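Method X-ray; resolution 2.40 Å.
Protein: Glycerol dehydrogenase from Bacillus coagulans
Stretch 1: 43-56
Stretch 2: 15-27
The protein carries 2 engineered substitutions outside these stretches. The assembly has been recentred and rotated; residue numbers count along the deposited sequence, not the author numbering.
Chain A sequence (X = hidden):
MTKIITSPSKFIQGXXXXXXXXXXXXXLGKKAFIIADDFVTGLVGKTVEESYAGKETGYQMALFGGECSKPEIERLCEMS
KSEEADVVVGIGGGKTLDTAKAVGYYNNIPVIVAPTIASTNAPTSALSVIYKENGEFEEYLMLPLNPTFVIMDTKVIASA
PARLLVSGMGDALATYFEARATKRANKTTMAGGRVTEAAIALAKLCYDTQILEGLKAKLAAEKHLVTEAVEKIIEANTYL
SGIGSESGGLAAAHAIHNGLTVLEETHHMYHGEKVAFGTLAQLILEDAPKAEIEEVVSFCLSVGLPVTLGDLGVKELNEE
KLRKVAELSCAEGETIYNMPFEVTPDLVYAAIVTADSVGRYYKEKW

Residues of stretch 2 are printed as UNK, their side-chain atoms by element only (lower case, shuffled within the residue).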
# COMPACT_ATOMS: atom_id res chain seq x y z
N LEU A 43 -19.85 -2.47 -10.06
CA LEU A 43 -19.61 -1.08 -9.67
C LEU A 43 -19.23 -0.17 -10.84
O LEU A 43 -19.82 0.90 -10.98
CB LEU A 43 -18.51 -1.00 -8.59
CG LEU A 43 -18.27 0.37 -7.94
CD1 LEU A 43 -19.47 0.81 -7.11
CD2 LEU A 43 -17.01 0.33 -7.08
N VAL A 44 -18.26 -0.58 -11.65
CA VAL A 44 -17.68 0.27 -12.71
C VAL A 44 -17.88 -0.25 -14.15
O VAL A 44 -17.41 0.38 -15.11
CB VAL A 44 -16.16 0.50 -12.49
CG1 VAL A 44 -15.89 0.96 -11.06
CG2 VAL A 44 -15.34 -0.74 -12.83
N GLY A 45 -18.55 -1.39 -14.30
CA GLY A 45 -18.69 -2.05 -15.60
C GLY A 45 -19.32 -1.17 -16.65
O GLY A 45 -18.84 -1.14 -17.79
N LYS A 46 -20.37 -0.44 -16.27
CA LYS A 46 -21.06 0.47 -17.18
C LYS A 46 -20.16 1.61 -17.65
O LYS A 46 -20.16 1.95 -18.83
CB LYS A 46 -22.35 1.03 -16.56
CG LYS A 46 -23.41 1.42 -17.58
CD LYS A 46 -24.81 1.52 -16.98
CE LYS A 46 -25.88 1.62 -18.07
NZ LYS A 46 -25.86 2.94 -18.75
N THR A 47 -19.40 2.19 -16.72
CA THR A 47 -18.47 3.29 -17.05
C THR A 47 -17.40 2.86 -18.03
O THR A 47 -17.09 3.58 -18.98
CB THR A 47 -17.78 3.84 -15.78
OG1 THR A 47 -18.77 4.21 -14.82
CG2 THR A 47 -16.89 5.04 -16.10
N VAL A 48 -16.85 1.66 -17.81
CA VAL A 48 -15.80 1.10 -18.67
C VAL A 48 -16.36 0.83 -20.07
O VAL A 48 -15.80 1.29 -21.07
CB VAL A 48 -15.18 -0.17 -18.04
CG1 VAL A 48 -14.26 -0.89 -19.03
CG2 VAL A 48 -14.42 0.19 -16.77
N GLU A 49 -17.48 0.11 -20.13
CA GLU A 49 -18.21 -0.16 -21.38
C GLU A 49 -18.49 1.14 -22.17
O GLU A 49 -18.22 1.21 -23.37
CB GLU A 49 -19.52 -0.93 -21.08
CG GLU A 49 -19.31 -2.41 -20.73
CD GLU A 49 -20.58 -3.15 -20.30
OE1 GLU A 49 -21.70 -2.65 -20.53
OE2 GLU A 49 -20.42 -4.23 -19.70
N GLU A 50 -19.01 2.15 -21.48
CA GLU A 50 -19.30 3.45 -22.11
C GLU A 50 -18.05 4.19 -22.59
O GLU A 50 -18.12 4.96 -23.52
CB GLU A 50 -20.15 4.35 -21.19
CG GLU A 50 -21.61 3.87 -21.13
CD GLU A 50 -22.52 4.71 -20.26
OE1 GLU A 50 -22.08 5.17 -19.19
OE2 GLU A 50 -23.66 4.96 -20.70
N SER A 51 -16.91 3.98 -21.92
CA SER A 51 -15.62 4.55 -22.36
C SER A 51 -15.18 4.07 -23.72
O SER A 51 -14.52 4.81 -24.45
CB SER A 51 -14.52 4.26 -21.33
OG SER A 51 -13.24 4.61 -21.84
N TYR A 52 -15.52 2.82 -24.06
CA TYR A 52 -15.15 2.22 -25.35
C TYR A 52 -16.21 2.38 -26.48
O TYR A 52 -16.10 1.73 -27.51
CB TYR A 52 -14.78 0.74 -25.14
CG TYR A 52 -13.47 0.54 -24.41
CD1 TYR A 52 -12.26 0.54 -25.10
CD2 TYR A 52 -13.43 0.37 -23.03
CE1 TYR A 52 -11.05 0.37 -24.44
CE2 TYR A 52 -12.22 0.20 -22.35
CZ TYR A 52 -11.04 0.21 -23.07
OH TYR A 52 -9.84 0.04 -22.41
N ALA A 53 -17.19 3.27 -26.34
CA ALA A 53 -18.11 3.65 -27.42
C ALA A 53 -17.37 4.01 -28.72
O ALA A 53 -16.47 4.86 -28.73
CB ALA A 53 -19.02 4.80 -27.04
N GLY A 54 -17.72 3.34 -29.81
CA GLY A 54 -17.05 3.55 -31.09
C GLY A 54 -15.71 2.87 -31.25
O GLY A 54 -15.09 2.94 -32.30
N LYS A 55 -15.27 2.10 -30.25
CA LYS A 55 -13.97 1.43 -30.17
C LYS A 55 -14.26 0.03 -29.67
O LYS A 55 -13.42 -0.53 -28.98
CB LYS A 55 -13.14 2.08 -29.02
CG LYS A 55 -12.93 3.61 -29.08
CD LYS A 55 -11.85 3.90 -30.15
CE LYS A 55 -11.71 5.36 -30.48
NZ LYS A 55 -11.53 6.18 -29.26
N GLU A 56 -15.46 -0.48 -29.86
CA GLU A 56 -15.98 -1.62 -29.06
C GLU A 56 -15.26 -2.97 -29.24
O GLU A 56 -15.45 -3.86 -28.42
CB GLU A 56 -17.50 -1.79 -29.27
CG GLU A 56 -18.29 -0.56 -28.88
CD GLU A 56 -19.72 -0.77 -28.45
OE1 GLU A 56 -20.18 -1.91 -28.22
OE2 GLU A 56 -20.38 0.26 -28.32
N UNK A 15 -11.21 12.91 -10.88
CA UNK A 15 -12.55 12.31 -10.77
C UNK A 15 -13.03 11.76 -12.12
O UNK A 15 -12.77 12.38 -13.17
c UNK A 15 -12.72 14.71 -10.68
c UNK A 15 -13.43 13.47 -10.28
c UNK A 15 -11.26 14.38 -10.92
N UNK A 16 -13.65 10.58 -12.09
CA UNK A 16 -14.24 9.94 -13.27
C UNK A 16 -13.22 9.54 -14.37
O UNK A 16 -13.55 9.47 -15.55
o UNK A 16 -17.33 10.77 -15.13
c UNK A 16 -16.50 10.08 -14.50
c UNK A 16 -15.36 10.85 -13.83
o UNK A 16 -16.60 8.83 -14.40
N UNK A 17 -11.98 9.27 -13.94
CA UNK A 17 -10.90 8.80 -14.83
C UNK A 17 -11.19 7.48 -15.57
O UNK A 17 -10.72 7.30 -16.70
o UNK A 17 -8.90 11.80 -14.56
c UNK A 17 -8.65 10.74 -15.17
c UNK A 17 -9.60 8.65 -14.02
o UNK A 17 -8.56 10.67 -16.42
c UNK A 17 -8.38 9.49 -14.39
N UNK A 18 -11.95 6.57 -14.96
CA UNK A 18 -12.33 5.31 -15.63
C UNK A 18 -13.18 5.54 -16.89
O UNK A 18 -13.16 4.70 -17.79
c UNK A 18 -11.04 2.93 -14.11
c UNK A 18 -13.06 2.83 -12.67
c UNK A 18 -12.21 3.72 -13.56
c UNK A 18 -13.06 4.36 -14.67
N UNK A 19 -13.90 6.66 -16.95
CA UNK A 19 -14.66 7.03 -18.14
C UNK A 19 -13.76 7.36 -19.34
O UNK A 19 -14.24 7.41 -20.45
c UNK A 19 -15.59 8.23 -17.87
o UNK A 19 -14.85 9.45 -17.91
N UNK A 20 -12.47 7.61 -19.09
CA UNK A 20 -11.47 7.78 -20.16
C UNK A 20 -10.51 6.59 -20.25
O UNK A 20 -9.42 6.72 -20.83
n UNK A 20 -11.27 11.63 -16.75
n UNK A 20 -12.73 13.36 -17.06
n UNK A 20 -11.63 12.49 -18.88
c UNK A 20 -10.67 9.08 -19.93
c UNK A 20 -10.73 11.59 -19.62
c UNK A 20 -11.86 12.49 -17.56
c UNK A 20 -11.47 10.35 -20.13
N UNK A 21 -10.90 5.43 -19.72
CA UNK A 21 -10.01 4.27 -19.70
C UNK A 21 -9.53 3.89 -21.10
O UNK A 21 -8.35 3.58 -21.29
c UNK A 21 -8.47 2.00 -18.30
c UNK A 21 -10.59 0.68 -18.21
c UNK A 21 -10.67 3.06 -19.03
c UNK A 21 -9.83 1.76 -18.96
N UNK A 22 -10.45 3.94 -22.07
CA UNK A 22 -10.15 3.64 -23.47
C UNK A 22 -9.09 4.57 -24.06
O UNK A 22 -8.27 4.13 -24.84
c UNK A 22 -11.42 3.67 -24.34
o UNK A 22 -11.93 4.97 -24.48
N UNK A 23 -9.11 5.84 -23.68
CA UNK A 23 -8.06 6.77 -24.13
C UNK A 23 -6.67 6.34 -23.63
O UNK A 23 -5.68 6.45 -24.36
c UNK A 23 -8.37 8.19 -23.69
N UNK A 24 -6.61 5.82 -22.39
CA UNK A 24 -5.34 5.36 -21.81
C UNK A 24 -4.88 3.99 -22.37
O UNK A 24 -3.71 3.86 -22.75
c UNK A 24 -7.09 8.27 -18.45
c UNK A 24 -5.40 5.35 -20.27
c UNK A 24 -6.19 9.30 -18.69
o UNK A 24 -6.43 10.56 -18.18
c UNK A 24 -4.78 7.78 -19.90
c UNK A 24 -5.02 9.05 -19.40
c UNK A 24 -5.67 6.73 -19.69
c UNK A 24 -6.84 7.00 -18.95
N UNK A 25 -5.78 3.01 -22.46
CA UNK A 25 -5.41 1.71 -23.05
C UNK A 25 -4.98 1.83 -24.51
O UNK A 25 -4.03 1.16 -24.92
c UNK A 25 -6.50 0.61 -22.94
o UNK A 25 -7.65 0.95 -23.73
c UNK A 25 -6.90 0.37 -21.49
N UNK A 26 -5.65 2.70 -25.27
CA UNK A 26 -5.29 2.99 -26.67
C UNK A 26 -3.86 3.54 -26.86
O UNK A 26 -3.26 3.32 -27.90
c UNK A 26 -7.78 2.16 -28.50
o UNK A 26 -8.78 1.42 -28.40
c UNK A 26 -7.72 3.36 -27.57
o UNK A 26 -6.83 1.94 -29.29
c UNK A 26 -6.32 3.94 -27.33
N UNK A 27 -3.31 4.24 -25.86
CA UNK A 27 -1.90 4.70 -25.92
C UNK A 27 -0.88 3.55 -25.84
O UNK A 27 0.24 3.70 -26.30
c UNK A 27 -1.59 5.69 -24.79
c UNK A 27 -2.34 7.01 -24.87
c UNK A 27 -1.80 7.97 -23.83
n UNK A 27 -1.24 10.13 -22.05
n UNK A 27 -3.32 11.03 -22.46
n UNK A 27 -2.71 9.07 -23.52
c UNK A 27 -2.42 10.07 -22.68

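Position 15 carries three side-chain carbons that close a ring onto its own backbone N, which defines Pro 15, out of reach of stretch 1. At position 16 two carbons end in a pair of oxygens, hence Asp 16, whose OD1 comes within 4.2 Å of Thr 47 CG2. Position 17 has one carbon more before its two oxygens and its CA-to-CB bond points away from stretch 1; this is Glu 17.

Four carbons forked at the second make position 18 Leu 18. Its CD1 packs against Val 44 CG1 at 3.8 Å. Position 19 shows one carbon and one oxygen, so it is Ser 19. Its OG donates to Asp 16 O at 2.7 Å, while its backbone N sits 3.5 Å from Thr 47 CG2.

At position 20 three carbons, a nitrogen and a carbon bearing two further nitrogens form a guanidinium. The CA-to-CB bond of Arg 20 points away from stretch 1, and its NH1 forms a salt bridge with Glu 17 OE1 at 2.9 Å. Position 21 again has four carbons forked at the second; Leu 21 places CD2 4.1 Å from Val 48 CG1 and CG 3.9 Å from Tyr 52 OH.

Position 22 holds one carbon and one oxygen, and that oxygen lies 2.6 Å from Ser 51 O, a hydrogen bond that the hydroxyl of Ser 22 donates. Position 23 has a single side-chain carbon, its CA-to-CB bond pointing away from stretch 1: Ala 23. Position 24 has a carbon followed by a six-membered ring bearing an oxygen; Tyr 24 misses stretch 1, and its OH donates to Glu 17 OE1 at 2.8 Å.

Position 25 branches at its first carbon into one oxygen and one carbon, so it is Thr 25, with OG1 hydrogen-bonded to Tyr 52 OH at 2.7 Å. Position 26 has three carbons, the third carrying two oxygens, so it is Glu 26, whose OE2 lies 4.3 Å from Lys 55 CD. Position 27 has three carbons, a nitrogen and a carbon bearing two more nitrogens; Arg 27 is out of reach of stretch 1.

The contact centres on the end of helix 43-51 and the start of helix 21-27, whose axes cross at 59°. Ser 51 OG accepts from Ser 22 N at 2.9 Å with a nearly straight geometry. Beside this polar link, Ser 22 CB lies over one face of the Tyr 52 ring, 3.5 Å from its centroid, while Thr 25 OG1 meets the ring's edge.

Stretch 2 15-27: PDELSRLSAYTER
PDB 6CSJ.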